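Long-range contacts in Alr2269 protein (Nostoc sp., PDB 3MC8), which probably serves, through its chain of POTRA domains, as the periplasmic part of an Omp85-type outer-membrane protein that handles substrate polypeptides: residues V220-S225 against K297-V302; N286-P291 against V301-E306. All coordinates share one frame; numbering follows the deposited sequence.

Interaction 1: residues V220-S225 against K297-V302; sequences VVENIS and KVNVVV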
loop_
_atom_site.group_PDB
_atom_site.type_symbol
_atom_site.label_atom_id
_atom_site.label_comp_id
_atom_site.label_asym_id
_atom_site.label_seq_id
_atom_site.Cartn_x
_atom_site.Cartn_y
_atom_site.Cartn_z
ATOM N N VAL A 220 -3.769 12.295 -4.513
ATOM C CA VAL A 220 -3.849 13.479 -5.319
ATOM C C VAL A 220 -5.193 13.488 -5.992
ATOM O O VAL A 220 -5.622 12.484 -6.517
ATOM C CB VAL A 220 -2.710 13.498 -6.363
ATOM C CG1 VAL A 220 -2.935 14.612 -7.357
ATOM C CG2 VAL A 220 -1.360 13.657 -5.660
ATOM N N VAL A 221 -5.851 14.630 -5.947
ATOM C CA VAL A 221 -7.169 14.841 -6.537
ATOM C C VAL A 221 -7.007 15.224 -7.995
ATOM O O VAL A 221 -6.170 16.013 -8.328
ATOM C CB VAL A 221 -7.855 16.008 -5.851
ATOM C CG1 VAL A 221 -9.246 16.199 -6.385
ATOM C CG2 VAL A 221 -7.872 15.780 -4.381
ATOM N N GLU A 222 -7.851 14.694 -8.850
ATOM C CA GLU A 222 -7.794 14.928 -10.269
ATOM C C GLU A 222 -8.892 15.880 -10.731
ATOM O O GLU A 222 -8.651 16.743 -11.563
ATOM C CB GLU A 222 -8.008 13.590 -10.925
ATOM C CG GLU A 222 -7.819 13.517 -12.406
ATOM C CD GLU A 222 -7.914 12.077 -12.872
ATOM O OE1 GLU A 222 -7.023 11.257 -12.502
ATOM O OE2 GLU A 222 -8.909 11.766 -13.570
ATOM N N ASN A 223 -10.108 15.706 -10.223
ATOM C CA ASN A 223 -11.227 16.553 -10.585
ATOM C C ASN A 223 -12.127 16.674 -9.377
ATOM O O ASN A 223 -12.186 15.763 -8.568
ATOM C CB ASN A 223 -11.996 15.957 -11.761
ATOM C CG ASN A 223 -11.395 16.360 -13.122
ATOM O OD1 ASN A 223 -11.518 17.528 -13.552
ATOM N ND2 ASN A 223 -10.740 15.397 -13.810
ATOM N N ILE A 224 -12.787 17.817 -9.255
ATOM C CA ILE A 224 -13.786 18.059 -8.253
ATOM C C ILE A 224 -15.051 18.391 -9.007
ATOM O O ILE A 224 -15.007 19.199 -9.919
ATOM C CB ILE A 224 -13.385 19.276 -7.412
ATOM C CG1 ILE A 224 -12.052 18.993 -6.721
ATOM C CG2 ILE A 224 -14.467 19.629 -6.380
ATOM C CD1 ILE A 224 -11.546 20.142 -5.861
ATOM N N SER A 225 -16.188 17.809 -8.657
ATOM C CA SER A 225 -17.434 18.227 -9.317
ATOM C C SER A 225 -18.548 18.224 -8.336
ATOM O O SER A 225 -18.358 17.813 -7.214
ATOM C CB SER A 225 -17.775 17.301 -10.474
ATOM O OG SER A 225 -17.932 15.966 -10.016
ATOM N N LYS A 297 -4.816 8.571 -8.701
ATOM C CA LYS A 297 -5.590 9.692 -8.230
ATOM C C LYS A 297 -7.048 9.341 -8.002
ATOM O O LYS A 297 -7.500 8.213 -8.254
ATOM C CB LYS A 297 -5.499 10.826 -9.243
ATOM C CG LYS A 297 -4.094 11.205 -9.588
ATOM C CD LYS A 297 -4.121 12.336 -10.571
ATOM C CE LYS A 297 -2.758 12.951 -10.747
ATOM N NZ LYS A 297 -2.829 14.105 -11.660
ATOM N N VAL A 298 -7.762 10.351 -7.532
ATOM C CA VAL A 298 -9.152 10.249 -7.191
ATOM C C VAL A 298 -9.961 11.436 -7.799
ATOM O O VAL A 298 -9.444 12.500 -8.107
ATOM C CB VAL A 298 -9.271 10.169 -5.644
ATOM C CG1 VAL A 298 -8.750 11.418 -4.982
ATOM C CG2 VAL A 298 -10.664 9.958 -5.239
ATOM N N ASN A 299 -11.230 11.218 -8.030
ATOM C CA ASN A 299 -12.123 12.279 -8.371
ATOM C C ASN A 299 -12.980 12.507 -7.179
ATOM O O ASN A 299 -13.381 11.558 -6.548
ATOM C CB ASN A 299 -12.972 11.862 -9.545
ATOM C CG ASN A 299 -12.190 11.858 -10.833
ATOM O OD1 ASN A 299 -11.106 12.414 -10.900
ATOM N ND2 ASN A 299 -12.726 11.228 -11.858
ATOM N N VAL A 300 -13.237 13.761 -6.850
ATOM C CA VAL A 300 -14.060 14.087 -5.730
ATOM C C VAL A 300 -15.364 14.614 -6.271
ATOM O O VAL A 300 -15.357 15.361 -7.235
ATOM C CB VAL A 300 -13.387 15.118 -4.827
ATOM C CG1 VAL A 300 -14.332 15.593 -3.723
ATOM C CG2 VAL A 300 -12.099 14.530 -4.244
ATOM N N VAL A 301 -16.468 14.213 -5.643
ATOM C CA VAL A 301 -17.781 14.690 -5.967
ATOM C C VAL A 301 -18.387 15.275 -4.717
ATOM O O VAL A 301 -18.457 14.592 -3.690
ATOM C CB VAL A 301 -18.696 13.540 -6.438
ATOM C CG1 VAL A 301 -20.136 14.037 -6.644
ATOM C CG2 VAL A 301 -18.174 12.950 -7.734
ATOM N N VAL A 302 -18.850 16.520 -4.768
ATOM C CA VAL A 302 -19.537 17.068 -3.637
ATOM C C VAL A 302 -20.983 16.880 -3.965
ATOM O O VAL A 302 -21.485 17.444 -4.963
ATOM C CB VAL A 302 -19.263 18.551 -3.435
ATOM C CG1 VAL A 302 -19.958 19.015 -2.199
ATOM C CG2 VAL A 302 -17.774 18.823 -3.330
HETATM O O HOH W 1 -15.379 14.774 -9.724
#
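V221 packs on V298 and V300 where strand 221-229 runs parallel to strand 298-306, the edge and central strands of a three-stranded sheet in a POTRA fold. The ladder is regular at both ends but carries a beta bulge between them: three steps from V221 to I224 stand opposite two from V298 to V300. E222, with a psi of -43°, is the extra residue. E222 N donates to V298 O (2.8 Å), nearly in line with that C=O bond, and beyond the bulge V300 N reaches N223 O (2.8 Å, N-H...O 174°). V302 N to S225 O completes the ladder.

The tight side is the apolar face of V221, V298, I224 and V300. V221 CG1 meets V300 CG2 at 3.9 Å; L258 and P260 cover this face from the chain beyond, and L289 of strand 282-291 packs on V298 and V300.

The start of the ladder is more polar and partly exposed. There the V220 and K297 side chains run alongside one another in one direction, V220 CG1 against K297 CE (3.8 Å). With CG anti to the backbone N (chi1 -172°) and the chain extended beyond it, E222 reaches over the lysine chain, roughly perpendicular to it, its OE1 3.6 Å from K297 CD. The carboxylate takes its hydrogen bonds from the backbone N of T293 and D294; K297 NZ remains 5.1 Å from E222 OE1, so any attraction there is probably only a general electrostatic one.

The other face, bearing N223, N299, S225 and V301, is looser and largely open to solvent. Here S225 OG approaches V301 CG2 no nearer than 3.8 Å, and a water bridges the strands, hydrogen-bonded to S225 OG and donating to V300 O at 2.6 Å.

Interaction 2: residues N286-P291 against V301-E306; sequences NVSLDP and VVNVVE
N303 and N286 face each other across the antiparallel beta hairpin of strands 282-291 and 298-306, part of a POTRA fold. They form a hydrogen-bonded pair: N286 N reaches N303 O, and N303 N returns to N286 O. Their side chains repeat the link on the same face of the sheet. The two meet at a slant, amide planes 65° apart, and N303 ND2 points an N-H at N286 OD1 (2.8 Å, 168° at the hydrogen). OD1 lies almost in the plane of the N303 amide, whereas the donor is tilted out of the carbonyl plane of N286. The N286 group leans across because its CG sits between the backbone N and carbonyl carbon (chi1 76°). The second N-H of N303 ND2 makes a weak bond to S288 OG (3.3 Å), so one amide nitrogen spans two alternate residues of the facing strand; the strong bond to N286 and the weak one to S288 together probably restrain its rotation. R227 of strand 221-229 flanks N303.

V287 and V302, a non-hydrogen-bonded pair, turn to the opposite face and pack on L273 of helix 266-277. V287 CG2 lies 3.6 Å from V301 O, the carbonyl that accepts from S288 N (3.0 Å). Toward the hairpin turn, D290 reaches slantwise over V301, its OD2 3.8 Å from V301 CG2.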
loop_
_atom_site.group_PDB
_atom_site.type_symbol
_atom_site.label_atom_id
_atom_site.label_comp_id
_atom_site.label_asym_id
_atom_site.label_seq_id
_atom_site.Cartn_x
_atom_site.Cartn_y
_atom_site.Cartn_z
ATOM N N ASN A 286 -22.310 16.036 1.401
ATOM C CA ASN A 286 -21.284 15.055 1.656
ATOM C C ASN A 286 -20.421 14.963 0.438
ATOM O O ASN A 286 -20.756 15.501 -0.606
ATOM C CB ASN A 286 -21.856 13.671 2.026
ATOM C CG ASN A 286 -22.398 12.908 0.815
ATOM O OD1 ASN A 286 -21.700 12.751 -0.203
ATOM N ND2 ASN A 286 -23.650 12.431 0.909
ATOM N N VAL A 287 -19.328 14.242 0.584
ATOM C CA VAL A 287 -18.364 14.030 -0.473
ATOM C C VAL A 287 -18.237 12.536 -0.754
ATOM O O VAL A 287 -18.328 11.712 0.150
ATOM C CB VAL A 287 -17.004 14.559 0.003
ATOM C CG1 VAL A 287 -16.569 13.785 1.234
ATOM C CG2 VAL A 287 -15.975 14.488 -1.087
ATOM N N SER A 288 -18.054 12.173 -2.008
ATOM C CA SER A 288 -17.788 10.781 -2.342
ATOM C C SER A 288 -16.645 10.736 -3.334
ATOM O O SER A 288 -16.282 11.756 -3.915
ATOM C CB SER A 288 -19.039 10.114 -2.872
ATOM O OG SER A 288 -19.296 10.540 -4.172
ATOM N N LEU A 289 -16.030 9.574 -3.493
ATOM C CA LEU A 289 -14.815 9.482 -4.279
ATOM C C LEU A 289 -14.919 8.422 -5.352
ATOM O O LEU A 289 -15.555 7.389 -5.182
ATOM C CB LEU A 289 -13.660 9.155 -3.365
ATOM C CG LEU A 289 -13.476 10.081 -2.180
ATOM C CD1 LEU A 289 -12.370 9.560 -1.251
ATOM C CD2 LEU A 289 -13.156 11.489 -2.679
ATOM N N ASP A 290 -14.288 8.694 -6.478
ATOM C CA ASP A 290 -14.246 7.743 -7.588
ATOM C C ASP A 290 -12.801 7.601 -7.964
ATOM O O ASP A 290 -12.024 8.490 -7.740
ATOM C CB ASP A 290 -15.034 8.282 -8.784
ATOM C CG ASP A 290 -16.528 8.329 -8.520
ATOM O OD1 ASP A 290 -17.099 7.269 -8.197
ATOM O OD2 ASP A 290 -17.143 9.409 -8.622
ATOM N N PRO A 291 -12.420 6.476 -8.540
ATOM C CA PRO A 291 -11.004 6.438 -8.903
ATOM C C PRO A 291 -10.749 7.308 -10.136
ATOM O O PRO A 291 -11.643 7.517 -10.949
ATOM C CB PRO A 291 -10.768 4.967 -9.206
ATOM C CG PRO A 291 -12.099 4.487 -9.727
ATOM C CD PRO A 291 -13.163 5.298 -9.024
ATOM N N VAL A 301 -16.468 14.213 -5.643
ATOM C CA VAL A 301 -17.781 14.690 -5.967
ATOM C C VAL A 301 -18.387 15.275 -4.717
ATOM O O VAL A 301 -18.457 14.592 -3.690
ATOM C CB VAL A 301 -18.696 13.540 -6.438
ATOM C CG1 VAL A 301 -20.136 14.037 -6.644
ATOM C CG2 VAL A 301 -18.174 12.950 -7.734
ATOM N N VAL A 302 -18.850 16.520 -4.768
ATOM C CA VAL A 302 -19.537 17.068 -3.637
ATOM C C VAL A 302 -20.983 16.880 -3.965
ATOM O O VAL A 302 -21.485 17.444 -4.963
ATOM C CB VAL A 302 -19.263 18.551 -3.435
ATOM C CG1 VAL A 302 -19.958 19.015 -2.199
ATOM C CG2 VAL A 302 -17.774 18.823 -3.330
ATOM N N ASN A 303 -21.652 16.095 -3.138
ATOM C CA ASN A 303 -23.054 15.738 -3.319
ATOM C C ASN A 303 -23.890 16.596 -2.404
ATOM O O ASN A 303 -23.574 16.737 -1.220
ATOM C CB ASN A 303 -23.308 14.272 -2.915
ATOM C CG ASN A 303 -22.477 13.309 -3.692
ATOM O OD1 ASN A 303 -22.609 13.193 -4.911
ATOM N ND2 ASN A 303 -21.594 12.617 -3.003
ATOM N N VAL A 304 -24.997 17.095 -2.917
ATOM C CA VAL A 304 -25.690 18.184 -2.256
ATOM C C VAL A 304 -27.182 17.978 -2.376
ATOM O O VAL A 304 -27.668 17.704 -3.438
ATOM C CB VAL A 304 -25.301 19.512 -2.940
ATOM C CG1 VAL A 304 -26.385 20.476 -2.783
ATOM C CG2 VAL A 304 -24.038 20.064 -2.347
ATOM N N VAL A 305 -27.914 18.080 -1.290
ATOM C CA VAL A 305 -29.370 18.032 -1.378
ATOM C C VAL A 305 -29.902 19.416 -1.134
ATOM O O VAL A 305 -29.706 19.958 -0.056
ATOM C CB VAL A 305 -29.991 17.115 -0.337
ATOM C CG1 VAL A 305 -31.524 17.167 -0.495
ATOM C CG2 VAL A 305 -29.447 15.707 -0.482
ATOM N N GLU A 306 -30.557 19.982 -2.139
ATOM C CA GLU A 306 -31.028 21.369 -2.072
ATOM C C GLU A 306 -32.173 21.565 -1.096
ATOM O O GLU A 306 -33.021 20.706 -0.940
ATOM C CB GLU A 306 -31.407 21.882 -3.454
ATOM C CG GLU A 306 -30.298 22.707 -4.044
ATOM C CD GLU A 306 -30.543 23.200 -5.454
ATOM O OE1 GLU A 306 -31.262 22.547 -6.269
ATOM O OE2 GLU A 306 -29.958 24.261 -5.736
#

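How the interactions relate
After the two preceding sheets, the chain reaches 220-225, passes through helices 249-253 and 266-277, forms strand 282-291, and turns back into strand 298-306. Interaction 1 closes the long loop of 71 residues that holds both helices and the first hairpin strand. Interaction 2 closes the short one, nine residues, the turn plus the first part of strand 298-306; its first segment falls inside the loop of interaction 1, and its second overlaps the end of 297-302 at V301 and V302, running four residues further. Strand 298-306 is thus flanked by one parallel and one antiparallel neighbour, and the two contacts meet directly where D290 O probably accepts from N299 N.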